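Local coordinates for protein salivary cystatin-L (Ixodes scapularis, PDB 4ZM8) that inhibits cysteine proteases, among them host cathepsins L and S, and so dampens the immune response to tick saliva during feeding, at residues A[63-68]-A[107-112]; A[68-73]-A[78-83]; A[30-33]-A[39-42]; A[18-23]-A[44-49]. One frame throughout, in Å; residues are numbered along the deposited sequence.

Interactions 3 and 4 join helix 17-32 to strand 39-68 near one end of an elongated chain; interactions 1 and 2 lie at the other end, about 40 to 52 Å away between centres. Interactions 1, 3 and 4 are largely buried, whereas interaction 2 is a surface loop that relies on a disulfide. Interactions 1 and 4 are wholly apolar, and interaction 3 adds a hydrogen bond from a strand amide to a helix serine. Interactions 1 and 2 share Ser-68 and touch through Ala-66 and Pro-83. All four meet the second subunit, consistent with a domain-swapped dimer: the ring of interaction 1 stacks on Trp-30 of interaction 3 from the other copy.

Interaction 1: residues A[63-68]-A[107-112]; sequences LKVAES and SPFECE
Leu-63 and Val-65 each offer one methyl to the ring of Phe-109, and these two meetings make up the direct contact. The CG2 methyl of Val-65 sits at the ring's edge, close to its plane, 4.1 Å from CE2 of Phe-109. From Leu-63 it is CD1 that arrives, on a slant to the ring, 4.1 Å from CZ of Phe-109. The far corner of the phenyl group therefore fits against two side chains that leave strand 39-68 on the same side, two residues apart. Turning CG1 of Val-65 opposite the backbone nitrogen (chi1 176°) leaves CG2 as the branch that meets the ring.

The next shell fixes both partners to strand 90-99, which runs between them. Backbone hydrogen bonds tie Leu-63 to Cys-92 and Val-65 to Arg-90, while those of Ser-107 with Val-95 and Glu-110 with Thr-93 hold the C-terminal segment on the other flank. The disulfide from Cys-111 to Cys-92, the second conserved bridge of type 2 cystatins, pins that segment covalently, and Phe-109 rests on Cys-92 and Thr-94 as it reaches across the strand.

Further out, Trp-30 of the second subunit stacks with Phe-109, its Thr-27 packs on both Leu-63 and Phe-109, and one of its strands pairs with Leu-63, Lys-64, Ala-66 and Glu-67, continuing the sheet across the interface. Because Phe-109 meets the strand through carbon alone, directionality here comes from the surrounding backbone bonds and the disulfide, and the ring contributes shape and burial to a hydrophobic cluster that two chains share.

Interaction 2: residues A[68-73]-A[78-83]; sequences STCELT and KDTCLP
The carbonyl oxygen of Leu-82 is approached by two neighbouring residues of the facing segment. The amide of Thr-69 gives it a weak hydrogen bond, N to O 3.1 Å, bent to 133° at the hydrogen. CA of Ser-68 adds a CA-H...O contact to the same oxygen at 3.2 Å. These meetings accompany a single beta bridge between Ser-68 and Pro-83, made just where the chain leaves strand 39-68 and turns a corner.

At the corner itself a covalent bond takes over: SG of Cys-70 is joined to SG of Cys-81 at 2.0 Å. Both sulfurs lie opposite their own carbonyl carbon and beside the backbone nitrogen, and the bridge twists with a left-handed chi3 of -101°. CG2 of Thr-80 lies alongside, 4.0 Å from SG of Cys-70. An inverse gamma turn centred on Cys-81, with a weak bond from the amide of Leu-82 to the oxygen of Thr-80, bends the chain at the cysteine.

The hydroxyl of Ser-68 has its main partner in the oxygen of Phe-40 of the second subunit, and also receives a weak bond from the amide of Cys-70, 3.5 Å between N and OG. A disulfide that closes a short loop between the two central strands of the sheet is a hallmark of type 2 cystatins, the secreted branch of the family.

Interaction 3: residues A[30-33]-A[39-42]; sequences WSAQ and HFDT
One hydrogen bond between Ser-31 and Asp-41 is the polar link between helix and strand. The backbone amide of Asp-41 gives its hydrogen to OG of Ser-31, with N to OG 3.1 Å and a nearly straight angle of 163°. The hydroxyl in turn gives its own hydrogen back into the helix, mainly to the oxygen of Thr-27. With chi1 at 60°, OG stands between the backbone nitrogen and the carbonyl carbon, where it can accept from the strand and still reach the preceding turn. Beside this bond, CB of Ser-31 makes a van der Waals contact with CB of Asp-41 at 3.7 Å.

Charge enters through the carboxylate of Asp-41. OD2 lies at the edge of the Trp-30 indole, 4.0 Å from CZ3, the carboxylate and ring planes inclined by 37°. Its stronger partner is Arg-90 of the second subunit, with which OD2 forms a salt bridge.

The apolar share is small. One residue further along the helix, CB of Ala-32 meets CE1 of Phe-40 at 4.2 Å, slanting to a ring whose edge is turned toward the serine hydroxyl.

A long helix laid against the sheet and followed by a strand that doubles back along it is the helix and first long strand of the cystatin fold; here strands of the second subunit complete the surroundings, consistent with a domain-swapped dimer.

Interaction 4: residues A[18-23]-A[44-49]; sequences EFLNLA and AEVVKV
Phe-19 and Val-49 form the tightest part of this contact: the CG1 methyl of Val-49 lies over one face of the phenyl ring in a CH-pi interaction, 3.8 Å from the centroid and only 15° off the ring normal. It is displaced toward the rim, and its nearest ring atom is CD2 of Phe-19 at 3.7 Å. The valine's other methyl, CG2, also touches the inner part of the side chain, 4.1 Å from CB of Phe-19.

Val-46 makes the second buried anchor, its CG2 methyl 4.0 Å from CB of Ala-23. Val-46 and Val-49 are three residues apart, yet both point at the helix, because the backbone at Val-47 (psi -61°) interrupts the regular extended form within the strand.

The outer side is looser in exposure rather than distance. Leu-20, partly exposed, touches through one methyl and little area, its CD1 3.8 Å from CG2 of Val-46. Glu-18 faces solvent, whereas Glu-45 turns away from the helix and packs on Lys-64 of the second subunit.

The short segments' axes approach to 9.4 Å, an ordinary helix-to-sheet spacing, with 109° between their N-to-C directions. This is the helix-on-sheet core of the cystatin fold. Ala-23 also packs on Leu-63 of the second subunit. The apolar join sets the spacing of helix and strand, while pairing of the strand with the second subunit supplies the directional bonds.

Interaction 1: residues A[63-68]-A[107-112]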
loop_
_atom_site.group_PDB
_atom_site.type_symbol
_atom_site.label_atom_id
_atom_site.label_comp_id
_atom_site.label_asym_id
_atom_site.label_seq_id
_atom_site.Cartn_x
_atom_site.Cartn_y
_atom_site.Cartn_z
ATOM N N LEU A 63 -12.487 -10.451 13.234
ATOM C CA LEU A 63 -12.159 -11.680 13.938
ATOM C C LEU A 63 -12.383 -11.610 15.424
ATOM O O LEU A 63 -12.197 -10.563 16.039
ATOM C CB LEU A 63 -10.694 -12.056 13.710
ATOM C CG LEU A 63 -10.256 -12.268 12.275
ATOM C CD1 LEU A 63 -8.798 -12.654 12.268
ATOM C CD2 LEU A 63 -11.134 -13.329 11.632
ATOM N N LYS A 64 -12.758 -12.749 15.990
ATOM C CA LYS A 64 -12.630 -12.981 17.422
ATOM C C LYS A 64 -11.283 -13.662 17.653
ATOM O O LYS A 64 -11.011 -14.715 17.083
ATOM C CB LYS A 64 -13.774 -13.850 17.951
ATOM C CG LYS A 64 -15.130 -13.189 17.959
ATOM C CD LYS A 64 -15.190 -12.086 18.995
ATOM C CE LYS A 64 -16.533 -11.373 18.946
ATOM N NZ LYS A 64 -17.681 -12.342 18.877
ATOM N N VAL A 65 -10.442 -13.054 18.477
ATOM C CA VAL A 65 -9.089 -13.546 18.694
ATOM C C VAL A 65 -8.901 -14.025 20.141
ATOM O O VAL A 65 -9.458 -13.449 21.069
ATOM C CB VAL A 65 -8.074 -12.439 18.329
ATOM C CG1 VAL A 65 -6.656 -12.862 18.617
ATOM C CG2 VAL A 65 -8.212 -12.106 16.874
ATOM N N ALA A 66 -8.136 -15.093 20.326
ATOM C CA ALA A 66 -7.871 -15.637 21.660
ATOM C C ALA A 66 -6.478 -16.275 21.758
ATOM O O ALA A 66 -5.996 -16.881 20.787
ATOM C CB ALA A 66 -8.938 -16.649 22.028
ATOM N N GLU A 67 -5.840 -16.121 22.926
ATOM C CA GLU A 67 -4.541 -16.736 23.208
ATOM C C GLU A 67 -4.656 -18.239 22.934
ATOM O O GLU A 67 -5.655 -18.861 23.295
ATOM C CB GLU A 67 -4.106 -16.442 24.660
ATOM C CG GLU A 67 -2.708 -16.965 25.079
ATOM C CD GLU A 67 -2.229 -16.451 26.455
ATOM O OE1 GLU A 67 -1.132 -16.853 26.907
ATOM O OE2 GLU A 67 -2.942 -15.643 27.091
ATOM N N SER A 68 -3.672 -18.817 22.252
ATOM C CA SER A 68 -3.747 -20.244 21.908
ATOM C C SER A 68 -2.936 -21.104 22.860
ATOM O O SER A 68 -2.245 -20.611 23.753
ATOM C CB SER A 68 -3.259 -20.501 20.489
ATOM O OG SER A 68 -1.885 -20.196 20.403
ATOM N N SER A 107 -1.989 -6.333 7.455
ATOM C CA SER A 107 -1.994 -5.012 8.057
ATOM C C SER A 107 -2.036 -5.223 9.555
ATOM O O SER A 107 -2.490 -6.266 10.019
ATOM C CB SER A 107 -3.189 -4.182 7.590
ATOM O OG SER A 107 -4.407 -4.699 8.108
ATOM N N PRO A 108 -1.549 -4.251 10.323
ATOM C CA PRO A 108 -1.555 -4.491 11.767
ATOM C C PRO A 108 -2.978 -4.555 12.344
ATOM O O PRO A 108 -3.763 -3.623 12.179
ATOM C CB PRO A 108 -0.773 -3.293 12.322
ATOM C CG PRO A 108 0.045 -2.800 11.163
ATOM C CD PRO A 108 -0.814 -3.032 9.959
ATOM N N PHE A 109 -3.283 -5.674 13.000
ATOM C CA PHE A 109 -4.537 -5.906 13.713
ATOM C C PHE A 109 -5.005 -4.695 14.521
ATOM O O PHE A 109 -4.374 -4.315 15.516
ATOM C CB PHE A 109 -4.383 -7.116 14.654
ATOM C CG PHE A 109 -4.646 -8.436 13.997
ATOM C CD1 PHE A 109 -4.104 -8.733 12.761
ATOM C CD2 PHE A 109 -5.425 -9.388 14.618
ATOM C CE1 PHE A 109 -4.339 -9.947 12.149
ATOM C CE2 PHE A 109 -5.664 -10.609 14.012
ATOM C CZ PHE A 109 -5.119 -10.883 12.769
ATOM N N GLU A 110 -6.105 -4.085 14.086
ATOM C CA GLU A 110 -6.700 -3.000 14.844
ATOM C C GLU A 110 -7.774 -3.603 15.733
ATOM O O GLU A 110 -8.885 -3.923 15.282
ATOM C CB GLU A 110 -7.272 -1.919 13.921
ATOM C CG GLU A 110 -7.162 -0.498 14.488
ATOM C CD GLU A 110 -5.766 -0.193 15.030
ATOM O OE1 GLU A 110 -4.775 -0.406 14.294
ATOM O OE2 GLU A 110 -5.653 0.255 16.195
ATOM N N CYS A 111 -7.426 -3.795 16.998
ATOM C CA CYS A 111 -8.333 -4.463 17.912
ATOM C C CYS A 111 -9.353 -3.497 18.491
ATOM O O CYS A 111 -9.468 -2.351 18.050
ATOM C CB CYS A 111 -7.555 -5.167 19.021
ATOM S SG CYS A 111 -6.778 -6.706 18.451
ATOM N N GLU A 112 -10.111 -3.976 19.466
ATOM C CA GLU A 112 -11.209 -3.201 20.004
ATOM C C GLU A 112 -11.022 -2.949 21.485
ATOM O O GLU A 112 -10.898 -3.890 22.274
ATOM C CB GLU A 112 -12.527 -3.913 19.752
ATOM C CG GLU A 112 -13.737 -3.110 20.116
ATOM C CD GLU A 112 -14.921 -3.524 19.290
ATOM O OE1 GLU A 112 -14.900 -3.267 18.069
ATOM O OE2 GLU A 112 -15.856 -4.133 19.852
#

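Interaction 2: residues A[68-73]-A[78-83]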
loop_
_atom_site.group_PDB
_atom_site.type_symbol
_atom_site.label_atom_id
_atom_site.label_comp_id
_atom_site.label_asym_id
_atom_site.label_seq_id
_atom_site.Cartn_x
_atom_site.Cartn_y
_atom_site.Cartn_z
ATOM N N SER A 68 -3.672 -18.817 22.252
ATOM C CA SER A 68 -3.747 -20.244 21.908
ATOM C C SER A 68 -2.936 -21.104 22.860
ATOM O O SER A 68 -2.245 -20.611 23.753
ATOM C CB SER A 68 -3.259 -20.501 20.489
ATOM O OG SER A 68 -1.885 -20.196 20.403
ATOM N N THR A 69 -3.022 -22.405 22.668
ATOM C CA THR A 69 -2.305 -23.316 23.551
ATOM C C THR A 69 -0.792 -23.352 23.252
ATOM O O THR A 69 -0.000 -23.750 24.107
ATOM C CB THR A 69 -2.888 -24.722 23.455
ATOM O OG1 THR A 69 -2.951 -25.108 22.077
ATOM C CG2 THR A 69 -4.288 -24.739 24.033
ATOM N N CYS A 70 -0.406 -22.890 22.060
ATOM C CA CYS A 70 0.966 -22.998 21.569
ATOM C C CYS A 70 1.916 -21.834 21.890
ATOM O O CYS A 70 1.556 -20.660 21.781
ATOM C CB CYS A 70 0.940 -23.190 20.059
ATOM S SG CYS A 70 -0.048 -24.583 19.527
ATOM N N GLU A 71 3.149 -22.188 22.256
ATOM C CA GLU A 71 4.212 -21.210 22.464
ATOM C C GLU A 71 4.652 -20.632 21.134
ATOM O O GLU A 71 4.502 -21.269 20.096
ATOM C CB GLU A 71 5.423 -21.833 23.158
ATOM C CG GLU A 71 5.109 -22.777 24.311
ATOM C CD GLU A 71 5.014 -22.080 25.645
ATOM O OE1 GLU A 71 4.336 -21.030 25.729
ATOM O OE2 GLU A 71 5.624 -22.591 26.612
ATOM N N LEU A 72 5.207 -19.426 21.182
ATOM C CA LEU A 72 5.759 -18.778 20.000
ATOM C C LEU A 72 7.024 -19.463 19.504
ATOM O O LEU A 72 7.352 -19.457 18.316
ATOM C CB LEU A 72 6.151 -17.345 20.332
ATOM C CG LEU A 72 4.982 -16.381 20.540
ATOM C CD1 LEU A 72 5.471 -15.072 21.085
ATOM C CD2 LEU A 72 4.288 -16.180 19.231
ATOM N N THR A 73 7.712 -20.100 20.435
ATOM C CA THR A 73 8.908 -20.864 20.137
ATOM C C THR A 73 8.620 -22.154 19.366
ATOM O O THR A 73 9.460 -23.042 19.325
ATOM C CB THR A 73 9.648 -21.216 21.438
ATOM O OG1 THR A 73 8.766 -21.966 22.292
ATOM C CG2 THR A 73 10.079 -19.948 22.168
ATOM N N LYS A 78 -3.139 -24.541 12.726
ATOM C CA LYS A 78 -4.534 -24.205 12.965
ATOM C C LYS A 78 -5.246 -25.317 13.737
ATOM O O LYS A 78 -6.105 -25.039 14.568
ATOM C CB LYS A 78 -5.267 -23.911 11.643
ATOM C CG LYS A 78 -5.811 -25.135 10.913
ATOM C CD LYS A 78 -6.607 -24.776 9.649
ATOM C CE LYS A 78 -5.752 -24.079 8.579
ATOM N NZ LYS A 78 -4.847 -24.997 7.810
ATOM N N ASP A 79 -4.836 -26.562 13.524
ATOM C CA ASP A 79 -5.551 -27.697 14.102
ATOM C C ASP A 79 -5.058 -28.047 15.501
ATOM O O ASP A 79 -5.769 -28.672 16.280
ATOM C CB ASP A 79 -5.436 -28.906 13.179
ATOM C CG ASP A 79 -5.886 -28.587 11.777
ATOM O OD1 ASP A 79 -7.117 -28.534 11.567
ATOM O OD2 ASP A 79 -5.014 -28.352 10.902
ATOM N N THR A 80 -3.850 -27.606 15.822
ATOM C CA THR A 80 -3.243 -27.880 17.116
ATOM C C THR A 80 -3.313 -26.678 18.056
ATOM O O THR A 80 -3.583 -26.817 19.243
ATOM C CB THR A 80 -1.787 -28.303 16.927
ATOM O OG1 THR A 80 -1.774 -29.620 16.378
ATOM C CG2 THR A 80 -1.008 -28.279 18.247
ATOM N N CYS A 81 -3.088 -25.491 17.523
ATOM C CA CYS A 81 -3.076 -24.317 18.367
ATOM C C CYS A 81 -4.473 -23.725 18.544
ATOM O O CYS A 81 -4.795 -22.686 17.985
ATOM C CB CYS A 81 -2.113 -23.286 17.784
ATOM S SG CYS A 81 -0.417 -23.937 17.623
ATOM N N LEU A 82 -5.292 -24.394 19.348
ATOM C CA LEU A 82 -6.678 -23.994 19.581
ATOM C C LEU A 82 -6.816 -22.878 20.618
ATOM O O LEU A 82 -5.889 -22.607 21.389
ATOM C CB LEU A 82 -7.482 -25.205 20.025
ATOM C CG LEU A 82 -7.513 -26.316 18.991
ATOM C CD1 LEU A 82 -8.129 -27.562 19.600
ATOM C CD2 LEU A 82 -8.270 -25.845 17.742
ATOM N N PRO A 83 -7.971 -22.207 20.633
ATOM C CA PRO A 83 -8.126 -21.148 21.630
ATOM C C PRO A 83 -8.225 -21.681 23.058
ATOM O O PRO A 83 -9.034 -22.575 23.331
ATOM C CB PRO A 83 -9.427 -20.455 21.199
ATOM C CG PRO A 83 -10.121 -21.427 20.339
ATOM C CD PRO A 83 -9.070 -22.202 19.655
#

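Interaction 3: residues A[30-33]-A[39-42]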
loop_
_atom_site.group_PDB
_atom_site.type_symbol
_atom_site.label_atom_id
_atom_site.label_comp_id
_atom_site.label_asym_id
_atom_site.label_seq_id
_atom_site.Cartn_x
_atom_site.Cartn_y
_atom_site.Cartn_z
ATOM N N TRP A 30 2.543 16.525 -5.401
ATOM C CA TRP A 30 3.383 16.315 -4.242
ATOM C C TRP A 30 3.895 17.631 -3.663
ATOM O O TRP A 30 3.766 17.867 -2.470
ATOM C CB TRP A 30 4.553 15.393 -4.584
ATOM C CG TRP A 30 5.527 15.283 -3.454
ATOM C CD1 TRP A 30 5.385 14.539 -2.316
ATOM C CD2 TRP A 30 6.786 15.953 -3.342
ATOM N NE1 TRP A 30 6.484 14.702 -1.507
ATOM C CE2 TRP A 30 7.360 15.567 -2.115
ATOM C CE3 TRP A 30 7.489 16.836 -4.162
ATOM C CZ2 TRP A 30 8.591 16.037 -1.689
ATOM C CZ3 TRP A 30 8.718 17.306 -3.734
ATOM C CH2 TRP A 30 9.253 16.908 -2.512
ATOM N N SER A 31 4.456 18.490 -4.509
ATOM C CA SER A 31 5.117 19.720 -4.056
ATOM C C SER A 31 4.151 20.771 -3.499
ATOM O O SER A 31 4.549 21.621 -2.697
ATOM C CB SER A 31 5.924 20.321 -5.201
ATOM O OG SER A 31 5.062 20.631 -6.280
ATOM N N ALA A 32 2.895 20.704 -3.941
ATOM C CA ALA A 32 1.811 21.517 -3.396
ATOM C C ALA A 32 1.681 21.311 -1.901
ATOM O O ALA A 32 1.693 22.257 -1.126
ATOM C CB ALA A 32 0.511 21.175 -4.079
ATOM N N GLN A 33 1.581 20.053 -1.503
ATOM C CA GLN A 33 1.495 19.687 -0.099
ATOM C C GLN A 33 2.776 19.963 0.687
ATOM O O GLN A 33 2.793 19.810 1.897
ATOM C CB GLN A 33 1.135 18.211 0.022
ATOM C CG GLN A 33 -0.030 17.800 -0.854
ATOM C CD GLN A 33 -0.016 16.313 -1.162
ATOM O OE1 GLN A 33 0.971 15.617 -0.887
ATOM N NE2 GLN A 33 -1.098 15.823 -1.765
ATOM N N HIS A 39 6.053 28.012 -4.756
ATOM C CA HIS A 39 5.748 27.655 -6.148
ATOM C C HIS A 39 5.546 26.153 -6.340
ATOM O O HIS A 39 5.985 25.344 -5.515
ATOM C CB HIS A 39 6.870 28.127 -7.082
ATOM C CG HIS A 39 6.981 29.615 -7.194
ATOM N ND1 HIS A 39 7.259 30.424 -6.114
ATOM C CD2 HIS A 39 6.846 30.445 -8.256
ATOM C CE1 HIS A 39 7.292 31.684 -6.505
ATOM N NE2 HIS A 39 7.048 31.725 -7.802
ATOM N N PHE A 40 4.906 25.777 -7.441
ATOM C CA PHE A 40 4.916 24.374 -7.846
ATOM C C PHE A 40 6.311 23.962 -8.290
ATOM O O PHE A 40 7.061 24.774 -8.848
ATOM C CB PHE A 40 3.939 24.107 -8.993
ATOM C CG PHE A 40 2.511 24.274 -8.615
ATOM C CD1 PHE A 40 1.856 23.290 -7.904
ATOM C CD2 PHE A 40 1.819 25.418 -8.968
ATOM C CE1 PHE A 40 0.539 23.448 -7.553
ATOM C CE2 PHE A 40 0.504 25.579 -8.618
ATOM C CZ PHE A 40 -0.135 24.591 -7.911
ATOM N N ASP A 41 6.664 22.711 -8.019
ATOM C CA ASP A 41 7.783 22.064 -8.691
ATOM C C ASP A 41 7.239 21.562 -10.007
ATOM O O ASP A 41 6.033 21.327 -10.127
ATOM C CB ASP A 41 8.344 20.900 -7.885
ATOM C CG ASP A 41 9.285 21.338 -6.798
ATOM O OD1 ASP A 41 9.674 22.532 -6.801
ATOM O OD2 ASP A 41 9.642 20.480 -5.956
ATOM N N THR A 42 8.103 21.395 -10.994
ATOM C CA THR A 42 7.649 20.810 -12.248
ATOM C C THR A 42 8.676 19.817 -12.796
ATOM O O THR A 42 9.681 19.501 -12.152
ATOM C CB THR A 42 7.339 21.894 -13.298
ATOM O OG1 THR A 42 6.560 21.329 -14.361
ATOM C CG2 THR A 42 8.629 22.490 -13.853
#

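Interaction 4: residues A[18-23]-A[44-49]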
loop_
_atom_site.group_PDB
_atom_site.type_symbol
_atom_site.label_atom_id
_atom_site.label_comp_id
_atom_site.label_asym_id
_atom_site.label_seq_id
_atom_site.Cartn_x
_atom_site.Cartn_y
_atom_site.Cartn_z
ATOM N N GLU A 18 2.101 9.685 -21.996
ATOM C CA GLU A 18 1.436 9.248 -20.768
ATOM C C GLU A 18 2.371 9.293 -19.563
ATOM O O GLU A 18 1.942 9.650 -18.460
ATOM C CB GLU A 18 0.869 7.828 -20.909
ATOM C CG GLU A 18 -0.682 7.722 -20.929
ATOM C CD GLU A 18 -1.428 8.658 -19.938
ATOM O OE1 GLU A 18 -1.030 8.772 -18.750
ATOM O OE2 GLU A 18 -2.428 9.285 -20.361
ATOM N N PHE A 19 3.639 8.937 -19.763
ATOM C CA PHE A 19 4.585 8.928 -18.646
ATOM C C PHE A 19 4.889 10.352 -18.246
ATOM O O PHE A 19 5.154 10.645 -17.074
ATOM C CB PHE A 19 5.896 8.207 -18.995
ATOM C CG PHE A 19 5.721 6.785 -19.407
ATOM C CD1 PHE A 19 4.592 6.075 -19.037
ATOM C CD2 PHE A 19 6.688 6.152 -20.162
ATOM C CE1 PHE A 19 4.424 4.761 -19.424
ATOM C CE2 PHE A 19 6.529 4.823 -20.546
ATOM C CZ PHE A 19 5.393 4.133 -20.176
ATOM N N LEU A 20 4.867 11.234 -19.239
ATOM C CA LEU A 20 5.177 12.630 -19.009
ATOM C C LEU A 20 4.059 13.257 -18.195
ATOM O O LEU A 20 4.310 14.018 -17.250
ATOM C CB LEU A 20 5.374 13.365 -20.336
ATOM C CG LEU A 20 5.871 14.806 -20.208
ATOM C CD1 LEU A 20 7.153 14.881 -19.394
ATOM C CD2 LEU A 20 6.064 15.422 -21.583
ATOM N N ASN A 21 2.826 12.911 -18.562
ATOM C CA ASN A 21 1.632 13.359 -17.860
ATOM C C ASN A 21 1.555 12.832 -16.437
ATOM O O ASN A 21 1.073 13.505 -15.539
ATOM C CB ASN A 21 0.388 12.943 -18.640
ATOM C CG ASN A 21 0.250 13.685 -19.952
ATOM O OD1 ASN A 21 1.157 14.393 -20.371
ATOM N ND2 ASN A 21 -0.885 13.524 -20.604
ATOM N N LEU A 22 2.043 11.627 -16.226
ATOM C CA LEU A 22 2.043 11.073 -14.881
ATOM C C LEU A 22 3.088 11.750 -14.022
ATOM O O LEU A 22 2.914 11.900 -12.815
ATOM C CB LEU A 22 2.275 9.559 -14.919
ATOM C CG LEU A 22 1.008 8.766 -14.562
ATOM C CD1 LEU A 22 -0.213 9.387 -15.216
ATOM C CD2 LEU A 22 1.137 7.303 -14.968
ATOM N N ALA A 23 4.174 12.169 -14.663
ATOM C CA ALA A 23 5.265 12.820 -13.960
ATOM C C ALA A 23 4.853 14.242 -13.567
ATOM O O ALA A 23 5.237 14.747 -12.515
ATOM C CB ALA A 23 6.516 12.823 -14.820
ATOM N N ALA A 44 11.595 19.014 -15.081
ATOM C CA ALA A 44 12.686 19.339 -15.988
ATOM C C ALA A 44 12.890 18.154 -16.933
ATOM O O ALA A 44 12.861 18.326 -18.150
ATOM C CB ALA A 44 13.966 19.653 -15.223
ATOM N N GLU A 45 13.057 16.950 -16.375
ATOM C CA GLU A 45 13.247 15.762 -17.201
ATOM C C GLU A 45 12.811 14.447 -16.609
ATOM O O GLU A 45 13.125 14.134 -15.469
ATOM C CB GLU A 45 14.712 15.617 -17.582
ATOM C CG GLU A 45 14.928 14.487 -18.540
ATOM C CD GLU A 45 16.234 14.613 -19.264
ATOM O OE1 GLU A 45 16.254 15.315 -20.298
ATOM O OE2 GLU A 45 17.234 14.024 -18.792
ATOM N N VAL A 46 12.112 13.660 -17.421
ATOM C CA VAL A 46 11.874 12.252 -17.119
ATOM C C VAL A 46 13.112 11.417 -17.456
ATOM O O VAL A 46 13.370 11.061 -18.607
ATOM C CB VAL A 46 10.680 11.682 -17.895
ATOM C CG1 VAL A 46 10.507 10.201 -17.580
ATOM C CG2 VAL A 46 9.418 12.457 -17.589
ATOM N N VAL A 47 13.866 11.111 -16.420
ATOM C CA VAL A 47 15.055 10.307 -16.525
ATOM C C VAL A 47 14.722 8.834 -16.774
ATOM O O VAL A 47 15.102 8.275 -17.797
ATOM C CB VAL A 47 15.875 10.433 -15.248
ATOM C CG1 VAL A 47 17.161 9.657 -15.378
ATOM C CG2 VAL A 47 16.120 11.907 -14.940
ATOM N N LYS A 48 14.011 8.207 -15.837
ATOM C CA LYS A 48 13.701 6.780 -15.956
ATOM C C LYS A 48 12.245 6.425 -15.622
ATOM O O LYS A 48 11.595 7.065 -14.788
ATOM C CB LYS A 48 14.630 5.951 -15.059
ATOM C CG LYS A 48 14.837 4.520 -15.582
ATOM C CD LYS A 48 15.203 3.528 -14.485
ATOM C CE LYS A 48 16.437 3.946 -13.713
ATOM N NZ LYS A 48 16.787 2.917 -12.687
ATOM N N VAL A 49 11.745 5.389 -16.288
ATOM C CA VAL A 49 10.391 4.901 -16.070
ATOM C C VAL A 49 10.359 3.379 -15.969
ATOM O O VAL A 49 10.654 2.680 -16.944
ATOM C CB VAL A 49 9.439 5.343 -17.195
ATOM C CG1 VAL A 49 8.086 4.664 -17.044
ATOM C CG2 VAL A 49 9.274 6.831 -17.182
#